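BB1 (Synthetic construct, PDB 6D0T) is a computationally designed beta barrel, made in work on new barrels that bind and switch on a fluorescent compound. Local coordinates at residues A[77-91]-A[94-108]. Numbering follows the deposited sequence.
Sequences RWEGTLQVRSPDSVE and FKSSDGREYSGEFRR
W78 and F94 meet by their aromatic carbons inside the barrel. One corner of the F94 ring lies over one face of the indole, toward its rim: F94 CE2 is 3.2 Å from W78 CG, with the indole and phenyl planes turned 38° apart, an oblique meeting. F94 takes the tight rotamer with CG between its own backbone N and carbonyl carbon (chi1 59°), which lays the ring alongside W78, both side chains pointing the same way. G80 suits this arrangement: opposite F94, it has no side chain to collide with the F94 backbone. Y102 extends the aromatic cluster, its CB over a face of F94, and F16 from strand 10-18 meets both W78 and F94. V90 and F106 form a hydrogen-bonded pair, V90 CB at the edge of the F106 ring; a compact beta-branched residue suits this buried strand position.

These pairs belong to two successive hairpins of an eight-stranded antiparallel barrel: strand 89-96 lies between 77-86 and 101-108, and therefore supplies residues to both segments. E79 N and K95 O bond at 3.0 Å, as do V90 N and F106 O.

Polar side chains finish the outer face and the turns. S89 OG donates to E105 OE2 at 2.7 Å, on the anti side of the carboxylate, while R107 NH1 reaches the same oxygen on the syn side as a salt bridge; a short serine and an extended glutamate just span adjacent strands. At the S86-S89 turn, R108 grips P87 O side-on, NE at 2.9 Å and NH2 at 3.0 Å, with that oxygen in the guanidinium plane. Arginine has donors to spare here: NH2 also bonds Y7 O, and the Y7 ring makes a cation-pi contact. At the S96-G99 turn, S97 OG accepts from R77 N at 3.1 Å.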
loop_
_atom_site.group_PDB
_atom_site.type_symbol
_atom_site.label_atom_id
_atom_site.label_comp_id
_atom_site.label_asym_id
_atom_site.label_seq_id
_atom_site.Cartn_x
_atom_site.Cartn_y
_atom_site.Cartn_z
ATOM N N ARG A 77 3.815 -9.383 6.116
ATOM C CA ARG A 77 3.940 -8.090 6.778
ATOM C C ARG A 77 4.901 -7.243 5.966
ATOM O O ARG A 77 6.045 -7.648 5.738
ATOM C CB ARG A 77 4.415 -8.247 8.223
ATOM C CG ARG A 77 3.444 -9.082 9.080
ATOM C CD ARG A 77 3.767 -9.010 10.563
ATOM N NE ARG A 77 5.179 -9.293 10.847
ATOM C CZ ARG A 77 5.670 -10.477 11.205
ATOM N NH1 ARG A 77 4.878 -11.534 11.342
ATOM N NH2 ARG A 77 6.972 -10.603 11.429
ATOM N N TRP A 78 4.444 -6.055 5.559
ATOM C CA TRP A 78 5.106 -5.243 4.547
ATOM C C TRP A 78 5.422 -3.864 5.113
ATOM O O TRP A 78 4.559 -3.220 5.707
ATOM C CB TRP A 78 4.202 -5.092 3.308
ATOM C CG TRP A 78 3.898 -6.411 2.639
ATOM C CD1 TRP A 78 4.707 -7.510 2.579
ATOM C CD2 TRP A 78 2.711 -6.752 1.922
ATOM N NE1 TRP A 78 4.094 -8.505 1.875
ATOM C CE2 TRP A 78 2.867 -8.070 1.464
ATOM C CE3 TRP A 78 1.528 -6.072 1.632
ATOM C CZ2 TRP A 78 1.888 -8.729 0.731
ATOM C CZ3 TRP A 78 0.555 -6.724 0.911
ATOM C CH2 TRP A 78 0.740 -8.055 0.483
ATOM N N GLU A 79 6.653 -3.410 4.908
ATOM C CA GLU A 79 7.092 -2.135 5.452
ATOM C C GLU A 79 8.022 -1.454 4.462
ATOM O O GLU A 79 9.023 -2.045 4.031
ATOM C CB GLU A 79 7.799 -2.333 6.798
ATOM C CG GLU A 79 7.010 -3.195 7.772
ATOM C CD GLU A 79 7.691 -3.349 9.111
ATOM O OE1 GLU A 79 7.889 -2.329 9.802
ATOM O OE2 GLU A 79 8.022 -4.494 9.476
ATOM N N GLY A 80 7.706 -0.205 4.118
ATOM C CA GLY A 80 8.584 0.521 3.231
ATOM C C GLY A 80 8.183 1.958 3.044
ATOM O O GLY A 80 7.791 2.648 3.999
ATOM N N THR A 81 8.288 2.438 1.807
ATOM C CA THR A 81 7.963 3.815 1.497
ATOM C C THR A 81 7.266 3.879 0.146
ATOM O O THR A 81 7.034 2.863 -0.524
ATOM C CB THR A 81 9.217 4.698 1.521
ATOM O OG1 THR A 81 8.843 6.075 1.382
ATOM C CG2 THR A 81 10.181 4.313 0.400
ATOM N N LEU A 82 6.946 5.101 -0.266
ATOM C CA LEU A 82 6.223 5.291 -1.501
ATOM C C LEU A 82 6.659 6.580 -2.158
ATOM O O LEU A 82 7.322 7.429 -1.541
ATOM C CB LEU A 82 4.729 5.300 -1.273
ATOM C CG LEU A 82 4.242 6.293 -0.257
ATOM C CD1 LEU A 82 4.012 7.671 -0.924
ATOM C CD2 LEU A 82 2.971 5.783 0.380
ATOM N N GLN A 83 6.286 6.698 -3.423
ATOM C CA GLN A 83 6.528 7.908 -4.198
ATOM C C GLN A 83 5.297 8.200 -5.041
ATOM O O GLN A 83 4.975 7.448 -5.966
ATOM C CB GLN A 83 7.736 7.759 -5.107
ATOM C CG GLN A 83 7.987 9.020 -5.951
ATOM C CD GLN A 83 8.214 10.295 -5.106
ATOM O OE1 GLN A 83 9.230 10.407 -4.410
ATOM N NE2 GLN A 83 7.276 11.263 -5.190
ATOM N N VAL A 84 4.623 9.296 -4.724
ATOM C CA VAL A 84 3.547 9.789 -5.574
ATOM C C VAL A 84 4.095 10.208 -6.929
ATOM O O VAL A 84 5.104 10.909 -7.012
ATOM C CB VAL A 84 2.847 10.972 -4.889
ATOM C CG1 VAL A 84 1.728 11.559 -5.801
ATOM C CG2 VAL A 84 2.261 10.540 -3.572
ATOM N N ARG A 85 3.418 9.787 -8.002
ATOM C CA ARG A 85 3.830 10.099 -9.370
ATOM C C ARG A 85 2.864 10.979 -10.135
ATOM O O ARG A 85 3.270 11.582 -11.141
ATOM C CB ARG A 85 4.003 8.813 -10.195
ATOM C CG ARG A 85 4.904 7.744 -9.621
ATOM C CD ARG A 85 6.323 8.187 -9.522
ATOM N NE ARG A 85 6.793 8.813 -10.754
ATOM C CZ ARG A 85 8.045 9.211 -10.962
ATOM N NH1 ARG A 85 8.984 8.998 -10.042
ATOM N NH2 ARG A 85 8.348 9.850 -12.086
ATOM N N SER A 86 1.590 11.019 -9.741
ATOM C CA SER A 86 0.572 11.778 -10.459
ATOM C C SER A 86 -0.635 11.857 -9.555
ATOM O O SER A 86 -0.620 11.250 -8.472
ATOM C CB SER A 86 0.173 11.092 -11.762
ATOM O OG SER A 86 -0.656 9.990 -11.436
ATOM N N PRO A 87 -1.715 12.530 -9.965
ATOM C CA PRO A 87 -2.903 12.580 -9.101
ATOM C C PRO A 87 -3.525 11.223 -8.867
ATOM O O PRO A 87 -4.219 11.059 -7.849
ATOM C CB PRO A 87 -3.851 13.528 -9.844
ATOM C CG PRO A 87 -2.901 14.418 -10.642
ATOM C CD PRO A 87 -1.809 13.488 -11.064
ATOM N N ASP A 88 -3.266 10.242 -9.736
ATOM C CA ASP A 88 -3.911 8.939 -9.602
ATOM C C ASP A 88 -2.949 7.761 -9.468
ATOM O O ASP A 88 -3.412 6.618 -9.529
ATOM C CB ASP A 88 -4.875 8.682 -10.774
ATOM C CG ASP A 88 -4.175 8.520 -12.137
ATOM O OD1 ASP A 88 -2.924 8.585 -12.241
ATOM O OD2 ASP A 88 -4.925 8.284 -13.130
ATOM N N SER A 89 -1.647 7.979 -9.234
ATOM C CA SER A 89 -0.689 6.874 -9.270
ATOM C C SER A 89 0.389 7.068 -8.223
ATOM O O SER A 89 0.975 8.150 -8.128
ATOM C CB SER A 89 -0.033 6.748 -10.655
ATOM O OG SER A 89 1.025 5.821 -10.625
ATOM N N VAL A 90 0.624 6.013 -7.427
ATOM C CA VAL A 90 1.635 6.003 -6.378
ATOM C C VAL A 90 2.486 4.747 -6.540
ATOM O O VAL A 90 1.943 3.640 -6.624
ATOM C CB VAL A 90 0.993 6.028 -4.970
ATOM C CG1 VAL A 90 2.098 6.050 -3.894
ATOM C CG2 VAL A 90 0.091 7.217 -4.811
ATOM N N GLU A 91 3.810 4.898 -6.553
ATOM C CA GLU A 91 4.668 3.714 -6.565
ATOM C C GLU A 91 5.098 3.372 -5.144
ATOM O O GLU A 91 5.233 4.255 -4.298
ATOM C CB GLU A 91 5.895 3.923 -7.472
ATOM C CG GLU A 91 5.488 4.033 -8.932
ATOM C CD GLU A 91 6.633 4.111 -9.939
ATOM O OE1 GLU A 91 7.825 4.143 -9.539
ATOM O OE2 GLU A 91 6.321 4.150 -11.164
ATOM N N PHE A 94 8.931 -1.937 -0.807
ATOM C CA PHE A 94 8.854 -2.391 0.571
ATOM C C PHE A 94 9.523 -3.745 0.747
ATOM O O PHE A 94 9.759 -4.483 -0.211
ATOM C CB PHE A 94 7.394 -2.450 1.092
ATOM C CG PHE A 94 6.466 -3.378 0.307
ATOM C CD1 PHE A 94 5.653 -2.877 -0.682
ATOM C CD2 PHE A 94 6.343 -4.721 0.641
ATOM C CE1 PHE A 94 4.764 -3.707 -1.364
ATOM C CE2 PHE A 94 5.461 -5.570 -0.055
ATOM C CZ PHE A 94 4.688 -5.074 -1.041
ATOM N N LYS A 95 9.869 -4.020 2.006
ATOM C CA LYS A 95 10.378 -5.304 2.446
ATOM C C LYS A 95 9.267 -6.103 3.109
ATOM O O LYS A 95 8.374 -5.547 3.758
ATOM C CB LYS A 95 11.515 -5.147 3.463
ATOM C CG LYS A 95 12.701 -4.304 3.035
ATOM C CD LYS A 95 13.649 -5.086 2.128
ATOM C CE LYS A 95 15.060 -4.497 2.167
ATOM N NZ LYS A 95 15.058 -3.084 1.685
ATOM N N SER A 96 9.321 -7.400 2.917
ATOM C CA SER A 96 8.370 -8.333 3.482
ATOM C C SER A 96 9.029 -9.160 4.583
ATOM O O SER A 96 10.246 -9.402 4.579
ATOM C CB SER A 96 7.829 -9.249 2.378
ATOM O OG SER A 96 6.867 -10.165 2.880
ATOM N N SER A 97 8.198 -9.580 5.542
ATOM C CA SER A 97 8.645 -10.445 6.625
ATOM C C SER A 97 9.136 -11.794 6.126
ATOM O O SER A 97 9.853 -12.484 6.858
ATOM C CB SER A 97 7.516 -10.676 7.622
ATOM O OG SER A 97 6.310 -11.030 6.949
ATOM N N ASP A 98 8.754 -12.210 4.922
ATOM C CA ASP A 98 9.267 -13.455 4.349
ATOM C C ASP A 98 10.623 -13.277 3.676
ATOM O O ASP A 98 11.113 -14.213 3.032
ATOM C CB ASP A 98 8.254 -14.031 3.349
ATOM C CG ASP A 98 7.708 -12.988 2.391
ATOM O OD1 ASP A 98 8.487 -12.127 1.935
ATOM O OD2 ASP A 98 6.494 -13.020 2.093
ATOM N N GLY A 99 11.239 -12.102 3.793
ATOM C CA GLY A 99 12.532 -11.862 3.198
ATOM C C GLY A 99 12.507 -11.328 1.777
ATOM O O GLY A 99 13.574 -11.045 1.229
ATOM N N ARG A 100 11.335 -11.190 1.171
ATOM C CA ARG A 100 11.204 -10.688 -0.185
ATOM C C ARG A 100 11.269 -9.159 -0.230
ATOM O O ARG A 100 10.942 -8.464 0.735
ATOM C CB ARG A 100 9.873 -11.140 -0.792
ATOM C CG ARG A 100 9.730 -12.646 -0.971
ATOM C CD ARG A 100 8.359 -12.976 -1.541
ATOM N NE ARG A 100 8.348 -14.287 -2.189
ATOM C CZ ARG A 100 7.712 -15.369 -1.744
ATOM N NH1 ARG A 100 6.970 -15.342 -0.635
ATOM N NH2 ARG A 100 7.806 -16.487 -2.436
ATOM N N GLU A 101 11.686 -8.646 -1.378
ATOM C CA GLU A 101 11.660 -7.225 -1.690
ATOM C C GLU A 101 10.619 -7.011 -2.778
ATOM O O GLU A 101 10.638 -7.728 -3.783
ATOM C CB GLU A 101 13.027 -6.749 -2.196
ATOM C CG GLU A 101 14.093 -6.609 -1.133
ATOM N N TYR A 102 9.724 -6.031 -2.596
ATOM C CA TYR A 102 8.652 -5.783 -3.543
ATOM C C TYR A 102 8.694 -4.353 -4.078
ATOM O O TYR A 102 9.138 -3.419 -3.392
ATOM C CB TYR A 102 7.266 -5.951 -2.897
ATOM C CG TYR A 102 6.827 -7.360 -2.544
ATOM C CD1 TYR A 102 5.871 -7.995 -3.306
ATOM C CD2 TYR A 102 7.315 -8.012 -1.430
ATOM C CE1 TYR A 102 5.410 -9.238 -2.989
ATOM C CE2 TYR A 102 6.877 -9.265 -1.102
ATOM C CZ TYR A 102 5.914 -9.881 -1.889
ATOM O OH TYR A 102 5.454 -11.147 -1.542
ATOM N N SER A 103 8.198 -4.207 -5.299
ATOM C CA SER A 103 7.775 -2.924 -5.835
ATOM C C SER A 103 6.334 -3.062 -6.307
ATOM O O SER A 103 5.816 -4.167 -6.463
ATOM C CB SER A 103 8.652 -2.424 -6.974
ATOM O OG SER A 103 8.695 -3.346 -8.022
ATOM N N GLY A 104 5.682 -1.932 -6.512
ATOM C CA GLY A 104 4.267 -2.003 -6.830
ATOM C C GLY A 104 3.684 -0.631 -7.049
ATOM O O GLY A 104 4.385 0.389 -7.055
ATOM N N GLU A 105 2.373 -0.622 -7.265
ATOM C CA GLU A 105 1.667 0.597 -7.612
ATOM C C GLU A 105 0.266 0.567 -7.025
ATOM O O GLU A 105 -0.361 -0.489 -6.952
ATOM C CB GLU A 105 1.600 0.763 -9.124
ATOM C CG GLU A 105 1.127 2.139 -9.535
ATOM C CD GLU A 105 0.788 2.241 -11.019
ATOM O OE1 GLU A 105 0.842 1.214 -11.736
ATOM O OE2 GLU A 105 0.453 3.363 -11.457
ATOM N N PHE A 106 -0.186 1.745 -6.579
ATOM C CA PHE A 106 -1.593 2.056 -6.312
ATOM C C PHE A 106 -2.105 2.938 -7.445
ATOM O O PHE A 106 -1.446 3.934 -7.814
ATOM C CB PHE A 106 -1.775 2.828 -4.996
ATOM C CG PHE A 106 -1.456 2.082 -3.751
ATOM C CD1 PHE A 106 -2.314 1.142 -3.244
ATOM C CD2 PHE A 106 -0.327 2.402 -3.017
ATOM C CE1 PHE A 106 -2.027 0.487 -2.039
ATOM C CE2 PHE A 106 -0.041 1.752 -1.834
ATOM C CZ PHE A 106 -0.909 0.785 -1.342
ATOM N N ARG A 107 -3.289 2.616 -7.957
ATOM C CA ARG A 107 -3.956 3.354 -9.029
ATOM C C ARG A 107 -5.342 3.767 -8.534
ATOM O O ARG A 107 -6.157 2.913 -8.147
ATOM C CB ARG A 107 -4.029 2.499 -10.294
ATOM C CG ARG A 107 -2.630 2.009 -10.700
ATOM C CD ARG A 107 -2.642 1.118 -11.941
ATOM N NE ARG A 107 -3.336 1.759 -13.051
ATOM C CZ ARG A 107 -2.784 2.646 -13.876
ATOM N NH1 ARG A 107 -1.519 3.020 -13.720
ATOM N NH2 ARG A 107 -3.507 3.164 -14.859
ATOM N N ARG A 108 -5.595 5.081 -8.515
ATOM C CA ARG A 108 -6.825 5.605 -7.937
ATOM C C ARG A 108 -8.007 5.253 -8.820
ATOM O O ARG A 108 -7.932 5.362 -10.049
ATOM C CB ARG A 108 -6.712 7.131 -7.766
ATOM C CG ARG A 108 -7.800 7.743 -6.922
ATOM C CD ARG A 108 -7.814 9.245 -7.027
ATOM N NE ARG A 108 -6.595 9.892 -6.560
ATOM C CZ ARG A 108 -6.300 10.154 -5.289
ATOM N NH1 ARG A 108 -7.128 9.812 -4.299
ATOM N NH2 ARG A 108 -5.172 10.800 -5.033
#